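Local coordinates for protein polymeric Immunoglobulin Receptor (Oncorhynchus mykiss, PDB 5F1S) that probably binds polymeric immunoglobulins and carries them across mucosal epithelia, its immunoglobulin-like ectodomain being released as secretory component, at residues T130-Y135 with A178-L183; K144-S149 with Y194-G199. All blocks are in the same frame, centred on the assembly; numbering follows the deposited sequence.

Interaction 1 of 2, residues T130-Y135 with A178-L183; sequences TVQCLY and AFTVTL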
loop_
_atom_site.group_PDB
_atom_site.type_symbol
_atom_site.label_atom_id
_atom_site.label_comp_id
_atom_site.label_asym_id
_atom_site.label_seq_id
_atom_site.Cartn_x
_atom_site.Cartn_y
_atom_site.Cartn_z
ATOM N N THR A 130 -13.958 13.505 -1.373
ATOM C CA THR A 130 -13.942 12.073 -1.115
ATOM C C THR A 130 -12.665 11.691 -0.389
ATOM O O THR A 130 -11.589 12.202 -0.679
ATOM C CB THR A 130 -14.061 11.273 -2.364
ATOM O OG1 THR A 130 -12.938 11.560 -3.194
ATOM C CG2 THR A 130 -15.373 11.627 -3.040
ATOM N N VAL A 131 -12.830 10.826 0.590
ATOM C CA VAL A 131 -11.755 10.239 1.374
ATOM C C VAL A 131 -11.688 8.778 0.976
ATOM O O VAL A 131 -12.724 8.101 0.954
ATOM C CB VAL A 131 -12.042 10.365 2.880
ATOM C CG1 VAL A 131 -10.967 9.681 3.711
ATOM C CG2 VAL A 131 -12.229 11.821 3.313
ATOM N N GLN A 132 -10.497 8.283 0.685
ATOM C CA GLN A 132 -10.352 6.884 0.305
ATOM C C GLN A 132 -9.621 6.148 1.416
ATOM O O GLN A 132 -8.417 6.346 1.626
ATOM C CB GLN A 132 -9.627 6.687 -1.020
ATOM C CG GLN A 132 -9.826 5.193 -1.456
ATOM C CD GLN A 132 -9.448 4.913 -2.899
ATOM O OE1 GLN A 132 -9.184 5.829 -3.677
ATOM N NE2 GLN A 132 -9.437 3.641 -3.261
ATOM N N CYS A 133 -10.362 5.332 2.149
ATOM C CA CYS A 133 -9.826 4.560 3.247
ATOM C C CYS A 133 -9.470 3.167 2.750
ATOM O O CYS A 133 -10.334 2.450 2.234
ATOM C CB CYS A 133 -10.827 4.433 4.382
ATOM S SG CYS A 133 -11.839 5.928 4.839
ATOM N N LEU A 134 -8.233 2.772 2.943
ATOM C CA LEU A 134 -7.749 1.469 2.523
ATOM C C LEU A 134 -7.700 0.518 3.703
ATOM O O LEU A 134 -7.485 0.933 4.840
ATOM C CB LEU A 134 -6.351 1.586 1.940
ATOM C CG LEU A 134 -6.190 2.705 0.908
ATOM C CD1 LEU A 134 -4.709 2.744 0.506
ATOM C CD2 LEU A 134 -7.031 2.425 -0.306
ATOM N N TYR A 135 -7.906 -0.775 3.442
ATOM C CA TYR A 135 -7.825 -1.715 4.545
ATOM C C TYR A 135 -7.264 -3.056 4.108
ATOM O O TYR A 135 -7.319 -3.415 2.937
ATOM C CB TYR A 135 -9.193 -1.909 5.204
ATOM C CG TYR A 135 -10.250 -2.417 4.302
ATOM C CD1 TYR A 135 -10.356 -3.779 4.020
ATOM C CD2 TYR A 135 -11.143 -1.567 3.730
ATOM C CE1 TYR A 135 -11.353 -4.251 3.200
ATOM C CE2 TYR A 135 -12.150 -2.032 2.887
ATOM C CZ TYR A 135 -12.247 -3.383 2.651
ATOM O OH TYR A 135 -13.244 -3.844 1.828
ATOM N N ALA A 178 -10.911 -1.276 -0.088
ATOM C CA ALA A 178 -11.013 0.145 0.188
ATOM C C ALA A 178 -12.465 0.506 0.339
ATOM O O ALA A 178 -13.337 -0.120 -0.274
ATOM C CB ALA A 178 -10.424 1.010 -0.933
ATOM N N PHE A 179 -12.722 1.534 1.150
ATOM C CA PHE A 179 -14.039 2.154 1.147
ATOM C C PHE A 179 -13.868 3.648 1.010
ATOM O O PHE A 179 -12.894 4.206 1.507
ATOM C CB PHE A 179 -14.873 1.748 2.405
ATOM C CG PHE A 179 -14.302 2.153 3.768
ATOM C CD1 PHE A 179 -14.761 3.288 4.424
ATOM C CD2 PHE A 179 -13.417 1.342 4.428
ATOM C CE1 PHE A 179 -14.304 3.623 5.679
ATOM C CE2 PHE A 179 -12.952 1.665 5.697
ATOM C CZ PHE A 179 -13.405 2.806 6.330
ATOM N N THR A 180 -14.740 4.269 0.232
ATOM C CA THR A 180 -14.681 5.707 -0.008
ATOM C C THR A 180 -15.778 6.384 0.788
ATOM O O THR A 180 -16.902 5.880 0.873
ATOM C CB THR A 180 -14.845 6.042 -1.491
ATOM O OG1 THR A 180 -16.093 5.514 -1.956
ATOM C CG2 THR A 180 -13.729 5.402 -2.292
ATOM N N VAL A 181 -15.450 7.537 1.349
ATOM C CA VAL A 181 -16.392 8.344 2.112
ATOM C C VAL A 181 -16.537 9.630 1.316
ATOM O O VAL A 181 -15.558 10.353 1.110
ATOM C CB VAL A 181 -15.921 8.616 3.554
ATOM C CG1 VAL A 181 -16.937 9.483 4.336
ATOM C CG2 VAL A 181 -15.650 7.334 4.318
ATOM N N THR A 182 -17.741 9.908 0.828
ATOM C CA THR A 182 -17.991 11.138 0.090
ATOM C C THR A 182 -18.757 12.091 0.990
ATOM O O THR A 182 -19.850 11.760 1.452
ATOM C CB THR A 182 -18.765 10.868 -1.207
ATOM O OG1 THR A 182 -17.971 10.040 -2.044
ATOM C CG2 THR A 182 -19.028 12.175 -1.948
ATOM N N LEU A 183 -18.147 13.245 1.283
ATOM C CA LEU A 183 -18.796 14.349 1.982
ATOM C C LEU A 183 -19.420 15.226 0.903
ATOM O O LEU A 183 -18.707 15.852 0.116
ATOM C CB LEU A 183 -17.782 15.122 2.820
ATOM C CG LEU A 183 -16.896 14.208 3.677
ATOM C CD1 LEU A 183 -15.949 15.017 4.568
ATOM C CD2 LEU A 183 -17.705 13.374 4.541
#
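Cys133 and Phe179 face each other across two neighbouring antiparallel strands, 130-135 and 178-183, and their backbones are joined in both directions: Cys133 N to Phe179 O and Phe179 N to Cys133 O, each 2.8 Å. Two residues along each strand, before Cys133 and after Phe179, Val131 and Val181 form a second hydrogen-bonded pair, whose bonds are straighter, at 170° and 167°. The Cys133 side chain starts with CB over the centre of the Phe179 ring, a CH-pi contact 3.7 Å from the centroid. One atom further, SG slides toward the ring's CE1, 3.5 Å away, and lies obliquely to the ring while also touching Val181 CG2; it ends in the disulfide to Cys196 of the facing sheet. Phe179 CG lies between its own backbone N and carbonyl carbon (chi1 62°), the turn from which the ring extends along the Cys133 side chain. At the ring's edge, in its plane, Tyr135 CD2 meets CD2 of the phenylalanine at 3.8 Å, and Tyr135 OH is bonded to Asp173. An alanine in place of Phe179 would probably leave the cysteine CB and SG without their aromatic cover and open a gap beside Tyr135. On the other face of the sheet, Thr130 CG2 packs 3.2 Å from Thr182 OG1, the two side chains lying side by side, and Ala178 CB is met by Leu134 CD2 and Gln132 NE2. The alternation of a mostly polar, more exposed face with a buried one carrying the half-cystine is that of the B and E strands of an immunoglobulin V-set domain.

Interaction 2 of 2, residues K144-S149 with Y194-G199; sequences KRWCRS and YWCAAG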
loop_
_atom_site.group_PDB
_atom_site.type_symbol
_atom_site.label_atom_id
_atom_site.label_comp_id
_atom_site.label_asym_id
_atom_site.label_seq_id
_atom_site.Cartn_x
_atom_site.Cartn_y
_atom_site.Cartn_z
ATOM N N LYS A 144 -17.694 -1.032 7.999
ATOM C CA LYS A 144 -16.774 0.102 7.953
ATOM C C LYS A 144 -17.455 1.328 8.547
ATOM O O LYS A 144 -18.670 1.492 8.413
ATOM C CB LYS A 144 -16.373 0.379 6.518
ATOM C CG LYS A 144 -15.856 -0.860 5.768
ATOM C CD LYS A 144 -14.770 -1.544 6.542
ATOM C CE LYS A 144 -14.092 -2.615 5.730
ATOM N NZ LYS A 144 -14.985 -3.712 5.192
ATOM N N ARG A 145 -16.670 2.222 9.165
ATOM C CA ARG A 145 -17.281 3.399 9.769
ATOM C C ARG A 145 -16.468 4.665 9.531
ATOM O O ARG A 145 -15.260 4.631 9.285
ATOM C CB ARG A 145 -17.521 3.234 11.266
ATOM C CG ARG A 145 -16.585 2.489 12.035
ATOM C CD ARG A 145 -17.189 2.131 13.429
ATOM N NE ARG A 145 -16.148 2.320 14.416
ATOM C CZ ARG A 145 -15.196 1.428 14.668
ATOM N NH1 ARG A 145 -15.192 0.277 14.030
ATOM N NH2 ARG A 145 -14.256 1.683 15.572
ATOM N N TRP A 146 -17.198 5.772 9.525
ATOM C CA TRP A 146 -16.661 7.124 9.431
ATOM C C TRP A 146 -17.165 7.885 10.649
ATOM O O TRP A 146 -18.382 7.970 10.861
ATOM C CB TRP A 146 -17.114 7.769 8.139
ATOM C CG TRP A 146 -16.806 9.222 7.975
ATOM C CD1 TRP A 146 -17.676 10.260 8.051
ATOM C CD2 TRP A 146 -15.520 9.793 7.662
ATOM N NE1 TRP A 146 -17.011 11.465 7.779
ATOM C CE2 TRP A 146 -15.687 11.189 7.567
ATOM C CE3 TRP A 146 -14.251 9.248 7.451
ATOM C CZ2 TRP A 146 -14.624 12.070 7.250
ATOM C CZ3 TRP A 146 -13.182 10.133 7.154
ATOM C CH2 TRP A 146 -13.391 11.509 7.055
ATOM N N CYS A 147 -16.241 8.358 11.491
ATOM C CA CYS A 147 -16.566 8.939 12.775
ATOM C C CYS A 147 -15.866 10.282 12.927
ATOM O O CYS A 147 -14.720 10.462 12.486
ATOM C CB CYS A 147 -16.140 8.024 13.946
ATOM S SG CYS A 147 -16.576 6.236 13.651
ATOM N N ARG A 148 -16.531 11.207 13.604
ATOM C CA ARG A 148 -15.870 12.458 13.973
ATOM C C ARG A 148 -15.096 12.231 15.268
ATOM O O ARG A 148 -15.624 11.668 16.224
ATOM C CB ARG A 148 -16.888 13.603 14.130
ATOM C CG ARG A 148 -16.185 14.964 14.366
ATOM C CD ARG A 148 -17.039 16.160 14.002
ATOM N NE ARG A 148 -16.427 17.379 14.535
ATOM C CZ ARG A 148 -15.748 18.256 13.817
ATOM N NH1 ARG A 148 -15.583 18.076 12.528
ATOM N NH2 ARG A 148 -15.222 19.320 14.385
ATOM N N SER A 149 -13.830 12.670 15.306
ATOM C CA SER A 149 -13.003 12.487 16.475
ATOM C C SER A 149 -13.633 13.132 17.714
ATOM O O SER A 149 -14.110 14.265 17.686
ATOM C CB SER A 149 -11.602 13.079 16.216
ATOM O OG SER A 149 -10.751 12.876 17.325
ATOM N N TYR A 194 -11.281 13.248 11.881
ATOM C CA TYR A 194 -12.207 12.136 11.684
ATOM C C TYR A 194 -11.430 10.832 11.728
ATOM O O TYR A 194 -10.199 10.806 11.651
ATOM C CB TYR A 194 -12.909 12.218 10.327
ATOM C CG TYR A 194 -13.845 13.393 10.222
ATOM C CD1 TYR A 194 -15.213 13.229 10.465
ATOM C CD2 TYR A 194 -13.355 14.681 9.918
ATOM C CE1 TYR A 194 -16.076 14.300 10.394
ATOM C CE2 TYR A 194 -14.201 15.771 9.855
ATOM C CZ TYR A 194 -15.579 15.568 10.080
ATOM O OH TYR A 194 -16.469 16.601 10.029
ATOM N N TRP A 195 -12.176 9.732 11.739
ATOM C CA TRP A 195 -11.616 8.399 11.680
ATOM C C TRP A 195 -12.274 7.608 10.561
ATOM O O TRP A 195 -13.510 7.625 10.443
ATOM C CB TRP A 195 -11.843 7.643 12.984
ATOM C CG TRP A 195 -11.266 8.170 14.212
ATOM C CD1 TRP A 195 -11.951 8.743 15.237
ATOM C CD2 TRP A 195 -9.898 8.174 14.587
ATOM N NE1 TRP A 195 -11.083 9.084 16.254
ATOM C CE2 TRP A 195 -9.822 8.717 15.894
ATOM C CE3 TRP A 195 -8.728 7.738 13.979
ATOM C CZ2 TRP A 195 -8.623 8.886 16.562
ATOM C CZ3 TRP A 195 -7.509 7.877 14.689
ATOM C CH2 TRP A 195 -7.483 8.432 15.955
ATOM N N CYS A 196 -11.447 6.923 9.756
ATOM C CA CYS A 196 -11.843 5.724 9.013
ATOM C C CYS A 196 -11.607 4.561 9.956
ATOM O O CYS A 196 -10.526 4.449 10.514
ATOM C CB CYS A 196 -10.989 5.503 7.742
ATOM S SG CYS A 196 -11.064 6.718 6.492
ATOM N N ALA A 197 -12.584 3.660 10.125
ATOM C CA ALA A 197 -12.363 2.616 11.114
ATOM C C ALA A 197 -13.067 1.332 10.695
ATOM O O ALA A 197 -14.004 1.343 9.902
ATOM C CB ALA A 197 -12.846 2.972 12.542
ATOM N N ALA A 198 -12.505 0.235 11.160
ATOM C CA ALA A 198 -13.082 -1.095 10.975
ATOM C C ALA A 198 -12.604 -1.934 12.145
ATOM O O ALA A 198 -11.430 -1.872 12.520
ATOM C CB ALA A 198 -12.691 -1.707 9.631
ATOM N N GLY A 199 -13.510 -2.685 12.762
ATOM C CA GLY A 199 -13.069 -3.359 13.973
ATOM C C GLY A 199 -12.488 -2.381 14.972
ATOM O O GLY A 199 -13.024 -1.294 15.194
#
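Strands 144-148 and 194-198 run antiparallel at 161°, with hydrogen-bonded pairs Arg145-Ala197 and Cys147-Trp195 flanking the non-hydrogen-bonded pair Trp146-Cys196. On the face turned into the domain, the rings of Trp146 and Tyr194 are nearly parallel, planes 6° apart, but slid so far that they barely overlap. CZ2 of the indole reaches Tyr194 CG at 3.3 Å, while Tyr194 CB lies over the face of the six-membered ring as a CH-pi contact. The disulfide sulfur of Cys196 stands at the edge of the indole, 4.1 Å from CZ3. Arg148 runs extended from CG to NE past the tyrosine, its NH1 3.0 Å from Tyr194 OH; their main polar partners lie beyond the two strands, Thr191 O for the arginine and Asp190 O for the hydroxyl. On the opposite face Arg145 folds over Ala197, whose CB sits 3.5 Å above the guanidinium plane, over its centre. Its end-on grip on Gly199 O uses both NH1, at 2.9 Å, and NH2, at 3.2 Å, with the oxygen close to the guanidinium plane. Two bonds to one carbonyl would hold that group against rotation and tie it to the turn just beyond the partner strand. Cys147 makes a second disulfide, to Cys155. A core tryptophan on one strand and, on its neighbour, a tyrosine two residues before the disulfide cysteine, its hydroxyl bonded to Asp190 O in a tyrosine corner, mark the C and F strands of an immunoglobulin V-set domain.

Overall arrangement
Interactions 1 and 2 belong to the two facing sheets of a single immunoglobulin domain, their centres about 10 Å apart. The Cys133-Cys196 disulfide, 2.0 Å between the two SG atoms, staples one sheet to the other. Beside it Val181 CG1 packs on Trp146 CD2 at 3.6 Å, and Lys144 lies against Phe179 and Tyr135, with a cation-pi contact to the latter and a salt bridge to Asp173. Each contact gives one face to this shared core. The outward faces differ: threonines and a glutamine in 130-135 with 178-183, but in 144-149 with 194-199 an arginine bonded twice to one carbonyl oxygen, a partly exposed tryptophan and an additional disulfide.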